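Hypothetical protein PH0226 (Pyrococcus horikoshii, PDB 1VE3) is of unknown detailed function but binds S-adenosylmethionine and is probably a methyltransferase that uses it as methyl donor. Local coordinates at residues P11-Q19 against M72-R83; L145-K153 against I164-R174. All coordinates share one frame; numbering follows the deposited sequence.

Contact 1. Residues P11-Q19 against M72-R83; sequences PTYTDINSQ and MIRKAREYAKSR. With SAM (S-adenosylmethionine), chain C; SAM (S-adenosylmethionine), chain B.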
loop_
_atom_site.group_PDB
_atom_site.type_symbol
_atom_site.label_atom_id
_atom_site.label_comp_id
_atom_site.label_asym_id
_atom_site.label_seq_id
_atom_site.Cartn_x
_atom_site.Cartn_y
_atom_site.Cartn_z
ATOM N N PRO A 11 -1.161 -10.095 3.214
ATOM C CA PRO A 11 0.104 -9.365 3.128
ATOM C C PRO A 11 0.174 -8.108 3.987
ATOM O O PRO A 11 1.265 -7.605 4.269
ATOM C CB PRO A 11 0.193 -9.039 1.645
ATOM C CG PRO A 11 -1.231 -8.720 1.318
ATOM C CD PRO A 11 -1.984 -9.846 2.016
ATOM N N THR A 12 -0.989 -7.610 4.395
ATOM C CA THR A 12 -1.099 -6.390 5.195
ATOM C C THR A 12 -0.057 -6.196 6.297
ATOM O O THR A 12 0.419 -5.088 6.517
ATOM C CB THR A 12 -2.489 -6.288 5.850
ATOM O OG1 THR A 12 -3.492 -6.624 4.885
ATOM C CG2 THR A 12 -2.738 -4.873 6.343
ATOM N N TYR A 13 0.314 -7.266 6.984
ATOM C CA TYR A 13 1.273 -7.125 8.065
ATOM C C TYR A 13 2.553 -7.928 7.862
ATOM O O TYR A 13 3.429 -7.940 8.734
ATOM C CB TYR A 13 0.602 -7.530 9.379
ATOM C CG TYR A 13 -0.732 -6.841 9.609
ATOM C CD1 TYR A 13 -0.791 -5.494 9.990
ATOM C CD2 TYR A 13 -1.928 -7.538 9.463
ATOM C CE1 TYR A 13 -2.018 -4.864 10.227
ATOM C CE2 TYR A 13 -3.157 -6.921 9.693
ATOM C CZ TYR A 13 -3.194 -5.589 10.075
ATOM O OH TYR A 13 -4.406 -4.989 10.304
ATOM N N THR A 14 2.678 -8.580 6.709
ATOM C CA THR A 14 3.858 -9.396 6.456
ATOM C C THR A 14 4.629 -9.102 5.179
ATOM O O THR A 14 5.787 -9.482 5.072
ATOM C CB THR A 14 3.496 -10.893 6.479
ATOM O OG1 THR A 14 2.425 -11.142 5.559
ATOM C CG2 THR A 14 3.057 -11.301 7.877
ATOM N N ASP A 15 4.005 -8.415 4.227
ATOM C CA ASP A 15 4.670 -8.093 2.965
ATOM C C ASP A 15 4.867 -6.589 2.816
ATOM O O ASP A 15 4.024 -5.888 2.252
ATOM C CB ASP A 15 3.851 -8.633 1.788
ATOM C CG ASP A 15 4.539 -8.418 0.451
ATOM O OD1 ASP A 15 5.595 -7.753 0.411
ATOM O OD2 ASP A 15 4.012 -8.916 -0.560
ATOM N N ILE A 16 6.003 -6.108 3.315
ATOM C CA ILE A 16 6.348 -4.689 3.294
ATOM C C ILE A 16 6.227 -4.017 1.935
ATOM O O ILE A 16 6.049 -2.805 1.866
ATOM C CB ILE A 16 7.786 -4.456 3.842
ATOM C CG1 ILE A 16 7.855 -4.883 5.313
ATOM C CG2 ILE A 16 8.163 -2.985 3.733
ATOM C CD1 ILE A 16 9.237 -4.735 5.937
ATOM N N ASN A 17 6.313 -4.783 0.853
ATOM C CA ASN A 17 6.195 -4.182 -0.477
ATOM C C ASN A 17 4.803 -4.298 -1.103
ATOM O O ASN A 17 4.579 -3.820 -2.216
ATOM C CB ASN A 17 7.240 -4.771 -1.424
ATOM C CG ASN A 17 8.647 -4.332 -1.073
ATOM O OD1 ASN A 17 8.933 -3.136 -0.987
ATOM N ND2 ASN A 17 9.536 -5.299 -0.869
ATOM N N SER A 18 3.865 -4.920 -0.391
ATOM C CA SER A 18 2.509 -5.048 -0.909
ATOM C C SER A 18 1.815 -3.694 -0.850
ATOM O O SER A 18 2.223 -2.808 -0.090
ATOM C CB SER A 18 1.701 -6.050 -0.083
ATOM O OG SER A 18 1.421 -5.547 1.216
ATOM N N GLN A 19 0.768 -3.536 -1.656
ATOM C CA GLN A 19 0.013 -2.292 -1.670
ATOM C C GLN A 19 -0.695 -2.135 -0.320
ATOM O O GLN A 19 -0.844 -1.022 0.182
ATOM C CB GLN A 19 -1.016 -2.292 -2.811
ATOM C CG GLN A 19 -0.414 -2.385 -4.218
ATOM C CD GLN A 19 -1.457 -2.285 -5.332
ATOM O OE1 GLN A 19 -2.663 -2.381 -5.093
ATOM N NE2 GLN A 19 -0.988 -2.104 -6.559
HETATM N N MSE A 72 8.292 -13.526 12.260
HETATM C CA MSE A 72 8.221 -12.097 11.971
HETATM C C MSE A 72 9.625 -11.509 11.992
HETATM O O MSE A 72 10.021 -10.782 11.086
HETATM C CB MSE A 72 7.352 -11.384 13.015
HETATM C CG MSE A 72 5.869 -11.725 12.931
HETATM SE SE MSE A 72 5.082 -11.141 11.265
HETATM C CE MSE A 72 4.683 -12.884 10.524
ATOM N N ILE A 73 10.370 -11.838 13.041
ATOM C CA ILE A 73 11.729 -11.352 13.209
ATOM C C ILE A 73 12.655 -11.848 12.098
ATOM O O ILE A 73 13.495 -11.093 11.605
ATOM C CB ILE A 73 12.287 -11.774 14.589
ATOM C CG1 ILE A 73 11.452 -11.120 15.697
ATOM C CG2 ILE A 73 13.748 -11.355 14.725
ATOM C CD1 ILE A 73 11.449 -9.598 15.649
ATOM N N ARG A 74 12.497 -13.105 11.698
ATOM C CA ARG A 74 13.325 -13.658 10.631
ATOM C C ARG A 74 13.126 -12.868 9.335
ATOM O O ARG A 74 14.095 -12.493 8.679
ATOM C CB ARG A 74 12.994 -15.137 10.396
ATOM C CG ARG A 74 13.963 -15.835 9.436
ATOM C CD ARG A 74 13.671 -17.325 9.298
ATOM N NE ARG A 74 12.297 -17.580 8.870
ATOM C CZ ARG A 74 11.329 -18.016 9.671
ATOM N NH1 ARG A 74 11.575 -18.259 10.953
ATOM N NH2 ARG A 74 10.105 -18.195 9.191
ATOM N N LYS A 75 11.873 -12.613 8.968
ATOM C CA LYS A 75 11.596 -11.850 7.753
ATOM C C LYS A 75 12.111 -10.420 7.890
ATOM O O LYS A 75 12.615 -9.835 6.932
ATOM C CB LYS A 75 10.093 -11.804 7.456
ATOM C CG LYS A 75 9.520 -12.972 6.676
ATOM C CD LYS A 75 8.068 -12.668 6.281
ATOM C CE LYS A 75 7.371 -13.882 5.686
ATOM N NZ LYS A 75 5.939 -13.608 5.367
ATOM N N ALA A 76 11.975 -9.859 9.086
ATOM C CA ALA A 76 12.412 -8.494 9.341
ATOM C C ALA A 76 13.883 -8.346 8.978
ATOM O O ALA A 76 14.267 -7.410 8.281
ATOM C CB ALA A 76 12.191 -8.134 10.810
ATOM N N ARG A 77 14.696 -9.283 9.453
ATOM C CA ARG A 77 16.126 -9.263 9.188
ATOM C C ARG A 77 16.453 -9.322 7.701
ATOM O O ARG A 77 17.328 -8.596 7.229
ATOM C CB ARG A 77 16.799 -10.404 9.951
ATOM C CG ARG A 77 16.890 -10.096 11.438
ATOM C CD ARG A 77 17.173 -11.307 12.299
ATOM N NE ARG A 77 17.279 -10.904 13.697
ATOM C CZ ARG A 77 17.205 -11.734 14.732
ATOM N NH1 ARG A 77 17.018 -13.032 14.536
ATOM N NH2 ARG A 77 17.312 -11.259 15.966
ATOM N N GLU A 78 15.751 -10.171 6.957
ATOM C CA GLU A 78 15.986 -10.268 5.520
ATOM C C GLU A 78 15.630 -8.949 4.841
ATOM O O GLU A 78 16.300 -8.535 3.894
ATOM C CB GLU A 78 15.164 -11.404 4.921
ATOM C CG GLU A 78 15.538 -12.760 5.479
ATOM C CD GLU A 78 14.671 -13.869 4.936
ATOM O OE1 GLU A 78 14.657 -14.063 3.701
ATOM O OE2 GLU A 78 14.003 -14.546 5.746
ATOM N N TYR A 79 14.574 -8.290 5.318
ATOM C CA TYR A 79 14.180 -7.006 4.743
ATOM C C TYR A 79 15.247 -5.970 5.053
ATOM O O TYR A 79 15.570 -5.127 4.218
ATOM C CB TYR A 79 12.835 -6.530 5.306
ATOM C CG TYR A 79 11.633 -7.141 4.622
ATOM C CD1 TYR A 79 11.456 -7.017 3.241
ATOM C CD2 TYR A 79 10.670 -7.838 5.349
ATOM C CE1 TYR A 79 10.346 -7.571 2.602
ATOM C CE2 TYR A 79 9.556 -8.395 4.719
ATOM C CZ TYR A 79 9.400 -8.258 3.346
ATOM O OH TYR A 79 8.295 -8.797 2.718
ATOM N N ALA A 80 15.787 -6.040 6.266
ATOM C CA ALA A 80 16.824 -5.113 6.698
ATOM C C ALA A 80 18.079 -5.348 5.868
ATOM O O ALA A 80 18.798 -4.408 5.525
ATOM C CB ALA A 80 17.123 -5.317 8.176
ATOM N N LYS A 81 18.336 -6.611 5.547
ATOM C CA LYS A 81 19.503 -6.970 4.754
ATOM C C LYS A 81 19.356 -6.387 3.350
ATOM O O LYS A 81 20.227 -5.657 2.875
ATOM C CB LYS A 81 19.640 -8.493 4.681
ATOM C CG LYS A 81 21.006 -8.986 4.235
ATOM C CD LYS A 81 21.061 -10.508 4.242
ATOM C CE LYS A 81 22.471 -11.034 3.988
ATOM N NZ LYS A 81 23.025 -10.585 2.681
ATOM N N SER A 82 18.238 -6.698 2.699
ATOM C CA SER A 82 17.983 -6.211 1.349
ATOM C C SER A 82 17.938 -4.689 1.273
ATOM O O SER A 82 18.291 -4.105 0.251
ATOM C CB SER A 82 16.673 -6.791 0.810
ATOM O OG SER A 82 15.571 -6.388 1.598
ATOM N N ARG A 83 17.501 -4.044 2.350
ATOM C CA ARG A 83 17.439 -2.587 2.364
ATOM C C ARG A 83 18.682 -1.986 2.999
ATOM O O ARG A 83 18.798 -0.767 3.110
ATOM C CB ARG A 83 16.195 -2.098 3.116
ATOM C CG ARG A 83 14.888 -2.369 2.392
ATOM C CD ARG A 83 13.764 -1.533 2.965
ATOM N NE ARG A 83 12.524 -1.704 2.218
ATOM C CZ ARG A 83 11.406 -1.030 2.469
ATOM N NH1 ARG A 83 11.378 -0.136 3.447
ATOM N NH2 ARG A 83 10.315 -1.259 1.749
HETATM N N SAM C . -3.321 5.012 -16.594
HETATM C CA SAM C . -3.078 6.295 -15.873
HETATM C C SAM C . -2.581 7.348 -16.862
HETATM O O SAM C . -2.983 8.511 -16.731
HETATM O OXT SAM C . -1.775 6.926 -17.749
HETATM C CB SAM C . -2.026 6.052 -14.840
HETATM C CG SAM C . -2.077 6.976 -13.727
HETATM S SD SAM C . -0.787 6.700 -12.446
HETATM C CE SAM C . 0.689 6.918 -13.215
HETATM C "C5'" SAM C . -1.062 5.019 -11.870
HETATM C "C4'" SAM C . -2.504 4.680 -11.226
HETATM O "O4'" SAM C . -2.535 3.266 -10.830
HETATM C "C3'" SAM C . -2.771 5.397 -9.912
HETATM O "O3'" SAM C . -3.888 6.296 -10.393
HETATM C "C2'" SAM C . -3.392 4.469 -8.925
HETATM O "O2'" SAM C . -4.467 4.803 -8.104
HETATM C "C1'" SAM C . -3.537 3.194 -9.837
HETATM N N9 SAM C . -3.435 1.941 -9.078
HETATM C C8 SAM C . -2.480 1.458 -8.184
HETATM N N7 SAM C . -2.752 0.267 -7.709
HETATM C C5 SAM C . -3.932 -0.067 -8.299
HETATM C C6 SAM C . -4.810 -1.236 -8.232
HETATM N N6 SAM C . -4.532 -2.302 -7.463
HETATM N N1 SAM C . -5.996 -1.257 -8.997
HETATM C C2 SAM C . -6.314 -0.187 -9.795
HETATM N N3 SAM C . -5.570 0.946 -9.928
HETATM C C4 SAM C . -4.381 0.956 -9.156
HETATM N N SAM B . 3.450 -3.243 14.346
HETATM C CA SAM B . 3.229 -4.232 13.252
HETATM C C SAM B . 2.862 -3.495 11.967
HETATM O O SAM B . 3.318 -3.919 10.897
HETATM O OXT SAM B . 2.099 -2.490 12.113
HETATM C CB SAM B . 2.094 -5.119 13.655
HETATM C CG SAM B . 2.117 -6.420 13.021
HETATM S SD SAM B . 0.728 -7.525 13.494
HETATM C CE SAM B . -0.677 -6.748 12.999
HETATM C "C5'" SAM B . 0.866 -7.702 15.279
HETATM C "C4'" SAM B . 2.237 -8.326 15.858
HETATM O "O4'" SAM B . 2.163 -8.378 17.325
HETATM C "C3'" SAM B . 2.450 -9.786 15.487
HETATM O "O3'" SAM B . 3.647 -9.593 14.582
HETATM C "C2'" SAM B . 2.947 -10.558 16.661
HETATM O "O2'" SAM B . 3.978 -11.494 16.604
HETATM C "C1'" SAM B . 3.085 -9.380 17.696
HETATM N N9 SAM B . 2.860 -9.814 19.081
HETATM C C8 SAM B . 1.819 -10.514 19.689
HETATM N N7 SAM B . 1.991 -10.708 20.974
HETATM C C5 SAM B . 3.189 -10.123 21.245
HETATM C C6 SAM B . 3.993 -9.960 22.456
HETATM N N6 SAM B . 3.603 -10.439 23.649
HETATM N N1 SAM B . 5.227 -9.279 22.383
HETATM C C2 SAM B . 5.660 -8.776 21.182
HETATM N N3 SAM B . 4.991 -8.873 19.999
HETATM C C4 SAM B . 3.753 -9.559 20.085
HETATM O O HOH W 1 6.975 -11.787 3.483
HETATM O O HOH W 2 7.506 -0.314 2.516
#
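Ile-16 lays its delta methyl on one face of the Tyr-79 ring: CD1 stands 3.8 Å from the ring centroid and 24° off the normal, a CH-pi contact displaced toward the rim. With CG1 anti to the carbonyl carbon (chi1 -63°) and the chain extended beyond it, Ile-16 slides past the tyrosine in the opposite direction, while its other branch, CG2, meets Arg-83 NH2. Asn-17 OD1 lies near the plane of that guanidinium, at its edge, without a hydrogen bond, and a water there accepts from Arg-83 NH2 at 3.1 Å and donates to Ile-16 O. The strongest polar partner of Arg-83 is Glu-173 of the second subunit, a salt bridge through NE. At the hydroxyl end of Tyr-79, Thr-14 O lies near the ring plane, and a second water donates to this carbonyl and accepts from Lys-75 NZ at 2.8 Å. Toward the N-terminal end of the helix, Thr-14 CG2 presses on the selenomethionine methyl, Met-72 CE, at a tight 3.5 Å. No direct hydrogen bond crosses between the segments, so carbon contacts and bridging waters join them. The loop keeps its own shape through an Asx turn, Asn-17 N to Asp-15 OD1. Both segments reach the S-adenosylmethionine of chain B, bound by this subunit: Tyr-13 turns a ring face to its sulfonium methyl, Tyr-13 CD1 to CE 3.3 Å, and Met-72 CG approaches its ribose O3' at 3.5 Å. The helix belongs to the beta-alpha-beta crossover between strands 62-67 and 88-91; loop and helix together give Tyr-13 and Met-72 to the cofactor pocket of a Rossmann-like fold, as in class I methyltransferases.

Contact 2. Residues L145-K153 against I164-R174; sequences LRELLPRLK and ISKVIPDQEER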
loop_
_atom_site.group_PDB
_atom_site.type_symbol
_atom_site.label_atom_id
_atom_site.label_comp_id
_atom_site.label_asym_id
_atom_site.label_seq_id
_atom_site.Cartn_x
_atom_site.Cartn_y
_atom_site.Cartn_z
ATOM N N LEU A 145 -12.314 -2.059 17.641
ATOM C CA LEU A 145 -13.060 -3.091 16.942
ATOM C C LEU A 145 -14.395 -3.357 17.631
ATOM O O LEU A 145 -15.333 -3.879 17.044
ATOM C CB LEU A 145 -12.216 -4.366 16.932
ATOM C CG LEU A 145 -12.779 -5.435 15.992
ATOM C CD1 LEU A 145 -14.020 -4.953 15.237
ATOM C CD2 LEU A 145 -11.775 -5.877 14.927
ATOM N N ARG A 146 -14.631 -2.861 18.838
ATOM C CA ARG A 146 -15.959 -2.944 19.431
ATOM C C ARG A 146 -16.995 -2.143 18.646
ATOM O O ARG A 146 -18.125 -2.590 18.467
ATOM C CB ARG A 146 -15.914 -2.475 20.887
ATOM C CG ARG A 146 -17.220 -2.668 21.640
ATOM C CD ARG A 146 -16.951 -2.762 23.123
ATOM N NE ARG A 146 -16.039 -3.866 23.416
ATOM C CZ ARG A 146 -15.494 -4.093 24.609
ATOM N NH1 ARG A 146 -15.770 -3.289 25.628
ATOM N NH2 ARG A 146 -14.667 -5.117 24.778
ATOM N N GLU A 147 -16.608 -0.964 18.176
ATOM C CA GLU A 147 -17.516 -0.120 17.408
ATOM C C GLU A 147 -17.659 -0.639 15.978
ATOM O O GLU A 147 -18.718 -0.516 15.363
ATOM C CB GLU A 147 -17.002 1.320 17.381
ATOM C CG GLU A 147 -17.055 2.044 18.717
ATOM C CD GLU A 147 -18.460 2.103 19.296
ATOM O OE1 GLU A 147 -18.884 1.115 19.936
ATOM O OE2 GLU A 147 -19.144 3.134 19.101
ATOM N N LEU A 148 -16.584 -1.223 15.459
ATOM C CA LEU A 148 -16.569 -1.761 14.103
ATOM C C LEU A 148 -17.314 -3.092 13.992
ATOM O O LEU A 148 -17.833 -3.436 12.930
ATOM C CB LEU A 148 -15.119 -1.951 13.648
ATOM C CG LEU A 148 -14.859 -2.614 12.296
ATOM C CD1 LEU A 148 -15.400 -1.737 11.181
ATOM C CD2 LEU A 148 -13.360 -2.840 12.126
ATOM N N LEU A 149 -17.363 -3.832 15.094
ATOM C CA LEU A 149 -18.018 -5.144 15.144
ATOM C C LEU A 149 -19.351 -5.175 14.375
ATOM O O LEU A 149 -19.560 -5.977 13.474
ATOM C CB LEU A 149 -18.254 -5.503 16.612
ATOM C CG LEU A 149 -17.303 -6.593 17.110
ATOM C CD1 LEU A 149 -17.977 -7.550 18.094
ATOM C CD2 LEU A 149 -16.748 -7.460 15.980
ATOM N N PRO A 150 -20.303 -4.287 14.721
ATOM C CA PRO A 150 -21.612 -4.245 14.057
ATOM C C PRO A 150 -21.564 -4.377 12.535
ATOM O O PRO A 150 -22.234 -5.234 11.960
ATOM C CB PRO A 150 -22.176 -2.902 14.504
ATOM C CG PRO A 150 -21.643 -2.787 15.893
ATOM C CD PRO A 150 -20.200 -3.210 15.725
ATOM N N ARG A 151 -20.779 -3.524 11.884
ATOM C CA ARG A 151 -20.660 -3.571 10.433
ATOM C C ARG A 151 -19.253 -3.947 9.980
ATOM O O ARG A 151 -18.631 -3.242 9.189
ATOM C CB ARG A 151 -21.091 -2.229 9.821
ATOM C CG ARG A 151 -20.802 -0.988 10.670
ATOM C CD ARG A 151 -19.350 -0.541 10.595
ATOM N NE ARG A 151 -19.147 0.727 11.296
ATOM C CZ ARG A 151 -18.001 1.405 11.314
ATOM N NH1 ARG A 151 -17.916 2.549 11.979
ATOM N NH2 ARG A 151 -16.940 0.944 10.666
ATOM N N LEU A 152 -18.768 -5.080 10.483
ATOM C CA LEU A 152 -17.433 -5.566 10.153
ATOM C C LEU A 152 -17.437 -6.472 8.920
ATOM O O LEU A 152 -16.513 -6.427 8.105
ATOM C CB LEU A 152 -16.851 -6.323 11.355
ATOM C CG LEU A 152 -15.367 -6.717 11.354
ATOM C CD1 LEU A 152 -14.978 -7.191 12.742
ATOM C CD2 LEU A 152 -15.097 -7.802 10.332
ATOM N N LYS A 153 -18.481 -7.286 8.787
ATOM C CA LYS A 153 -18.607 -8.218 7.668
ATOM C C LYS A 153 -18.388 -7.575 6.294
ATOM O O LYS A 153 -18.287 -8.275 5.287
ATOM C CB LYS A 153 -19.979 -8.901 7.713
ATOM C CG LYS A 153 -20.163 -10.012 6.687
ATOM C CD LYS A 153 -21.536 -10.662 6.803
ATOM C CE LYS A 153 -21.695 -11.397 8.127
ATOM N NZ LYS A 153 -20.711 -12.508 8.264
ATOM N N ILE A 164 -15.076 -12.880 4.104
ATOM C CA ILE A 164 -15.531 -13.131 5.468
ATOM C C ILE A 164 -16.885 -13.839 5.473
ATOM O O ILE A 164 -17.878 -13.310 4.974
ATOM C CB ILE A 164 -15.650 -11.815 6.272
ATOM C CG1 ILE A 164 -16.313 -12.095 7.626
ATOM C CG2 ILE A 164 -16.440 -10.783 5.475
ATOM C CD1 ILE A 164 -16.539 -10.863 8.471
ATOM N N SER A 165 -16.920 -15.036 6.051
ATOM C CA SER A 165 -18.146 -15.813 6.098
ATOM C C SER A 165 -18.949 -15.650 7.383
ATOM O O SER A 165 -20.178 -15.614 7.341
ATOM C CB SER A 165 -17.834 -17.297 5.875
ATOM O OG SER A 165 -16.932 -17.797 6.848
ATOM N N LYS A 166 -18.272 -15.540 8.523
ATOM C CA LYS A 166 -18.990 -15.411 9.785
ATOM C C LYS A 166 -18.283 -14.553 10.837
ATOM O O LYS A 166 -17.060 -14.399 10.815
ATOM C CB LYS A 166 -19.257 -16.810 10.347
ATOM C CG LYS A 166 -20.354 -16.883 11.398
ATOM C CD LYS A 166 -20.647 -18.331 11.772
ATOM C CE LYS A 166 -21.821 -18.438 12.732
ATOM N NZ LYS A 166 -22.132 -19.860 13.070
ATOM N N VAL A 167 -19.069 -13.993 11.752
ATOM C CA VAL A 167 -18.554 -13.161 12.838
ATOM C C VAL A 167 -19.249 -13.563 14.138
ATOM O O VAL A 167 -20.404 -13.204 14.374
ATOM C CB VAL A 167 -18.817 -11.662 12.581
ATOM C CG1 VAL A 167 -18.291 -10.838 13.739
ATOM C CG2 VAL A 167 -18.150 -11.231 11.296
ATOM N N ILE A 168 -18.535 -14.306 14.977
ATOM C CA ILE A 168 -19.084 -14.773 16.240
ATOM C C ILE A 168 -18.472 -14.040 17.419
ATOM O O ILE A 168 -17.372 -14.361 17.879
ATOM C CB ILE A 168 -18.846 -16.275 16.410
ATOM C CG1 ILE A 168 -19.415 -17.013 15.203
ATOM C CG2 ILE A 168 -19.496 -16.766 17.693
ATOM C CD1 ILE A 168 -19.104 -18.488 15.193
ATOM N N PRO A 169 -19.188 -13.040 17.925
ATOM C CA PRO A 169 -18.670 -12.285 19.057
ATOM C C PRO A 169 -18.881 -12.990 20.399
ATOM O O PRO A 169 -19.347 -14.120 20.470
ATOM C CB PRO A 169 -19.494 -11.012 19.019
ATOM C CG PRO A 169 -20.831 -11.526 18.608
ATOM C CD PRO A 169 -20.495 -12.506 17.495
ATOM N N ASP A 170 -18.478 -12.253 21.449
ATOM C CA ASP A 170 -18.660 -12.813 22.774
ATOM C C ASP A 170 -18.140 -11.762 23.734
ATOM O O ASP A 170 -17.052 -11.869 24.285
ATOM C CB ASP A 170 -17.829 -14.091 22.903
ATOM C CG ASP A 170 -17.650 -14.431 24.375
ATOM O OD1 ASP A 170 -18.231 -13.726 25.200
ATOM O OD2 ASP A 170 -16.949 -15.392 24.679
ATOM N N GLN A 171 -18.918 -10.713 23.969
ATOM C CA GLN A 171 -18.523 -9.639 24.830
ATOM C C GLN A 171 -18.472 -10.026 26.280
ATOM O O GLN A 171 -17.996 -9.263 27.101
ATOM C CB GLN A 171 -19.451 -8.455 24.631
ATOM C CG GLN A 171 -18.764 -7.239 24.072
ATOM C CD GLN A 171 -17.691 -7.596 23.061
ATOM O OE1 GLN A 171 -16.583 -7.990 23.426
ATOM N NE2 GLN A 171 -18.010 -7.441 21.778
ATOM N N GLU A 172 -18.962 -11.213 26.606
ATOM C CA GLU A 172 -18.966 -11.731 27.957
ATOM C C GLU A 172 -17.543 -12.241 28.171
ATOM O O GLU A 172 -17.230 -12.884 29.173
ATOM C CB GLU A 172 -19.953 -12.905 28.077
ATOM C CG GLU A 172 -21.340 -12.606 27.482
ATOM C CD GLU A 172 -21.338 -12.449 25.964
ATOM O OE1 GLU A 172 -21.047 -13.440 25.259
ATOM O OE2 GLU A 172 -21.631 -11.334 25.477
ATOM N N GLU A 173 -16.683 -11.927 27.202
ATOM C CA GLU A 173 -15.286 -12.344 27.204
ATOM C C GLU A 173 -14.421 -11.300 26.498
ATOM O O GLU A 173 -13.192 -11.306 26.623
ATOM C CB GLU A 173 -15.167 -13.691 26.479
ATOM C CG GLU A 173 -13.865 -14.437 26.704
ATOM C CD GLU A 173 -13.895 -15.840 26.117
ATOM O OE1 GLU A 173 -13.876 -15.976 24.873
ATOM O OE2 GLU A 173 -13.949 -16.808 26.905
ATOM N N ARG A 174 -15.069 -10.408 25.752
ATOM C CA ARG A 174 -14.367 -9.361 25.024
ATOM C C ARG A 174 -13.518 -9.950 23.892
ATOM O O ARG A 174 -12.384 -9.527 23.668
ATOM C CB ARG A 174 -13.468 -8.573 25.981
ATOM C CG ARG A 174 -14.179 -8.012 27.199
ATOM C CD ARG A 174 -13.176 -7.362 28.137
ATOM N NE ARG A 174 -12.479 -6.254 27.489
ATOM C CZ ARG A 174 -12.913 -4.997 27.472
ATOM N NH1 ARG A 174 -14.048 -4.669 28.077
ATOM N NH2 ARG A 174 -12.215 -4.067 26.837
#
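Leu-149 and Val-167 face each other at the apolar centre, with Leu-149 CD2 and Val-167 CG1 4.3 Å apart. The other leucine branch goes to the proline ring, Leu-149 CD1 to Pro-169 CB being 3.9 Å. Next along the chain, Leu-152 CD2 meets Ile-164 CD1, also at 3.9 Å, and Ile-178 of strand 175-179 touches both of these side chains. Ile-164 CD1 also packs against Lys-153 CA at 3.5 Å. Lys-153 starts with CG anti to the backbone N (chi1 -173°) and then bends at its last two torsions, which curls NZ back to the carbonyl of Ser-165, a weak hydrogen bond of 3.3 Å from NZ to O. Ser-165 and Lys-166 form a classic beta bulge opposite Glu-179. Toward the opposite end, Gln-171 NE2 lies 3.7 Å from Leu-149 CD1, and the amide crosses the Arg-146 side chain obliquely. Arg-146 NH2 then stands over the centre of the Arg-174 guanidinium, 3.2 Å from Arg-174 CZ, the two planes being 73° apart. Two probably positive groups thus meet edge to face with no hydrogen bond, Arg-146 NH1 and Arg-174 NH1 3.3 Å apart, and their charges would be expected to oppose each other; Arg-174 also has a cation-pi contact with Trp-194. Replacing Arg-146 with an alanine would probably open a gap over the Arg-174 face and beside Gln-171. Arg-146 NE and Gln-171 OE1 are buried here without a partner in the model. The residues after helix 145-148 thus pack by apolar contact, flanked by Arg-146 and Lys-153, whose polar edge adds like charge and one weak hydrogen bond.

Overall arrangement
The two contacts follow one another along the chain, 11-19 with 72-83 closing before 145-153 with 164-174 begins. Their centres lie about 29 Å apart and their nearest atoms about 9 Å, without touching. Contact 1 borders the S-adenosylmethionine pocket, and Gln-19 OE1 also accepts from N6 of the S-adenosylmethionine bound in the second subunit. Contact 2 lies away from that pocket, at the edge strand of the small antiparallel sheet, its centre about 20 Å from that of the chain. The dimer still links the two regions: Glu-173, from the 164-174 segment of the second subunit, forms a salt bridge with Arg-83 of contact 1. In this chain the same segment touches no other chain, so the linkage is not reciprocal in the model.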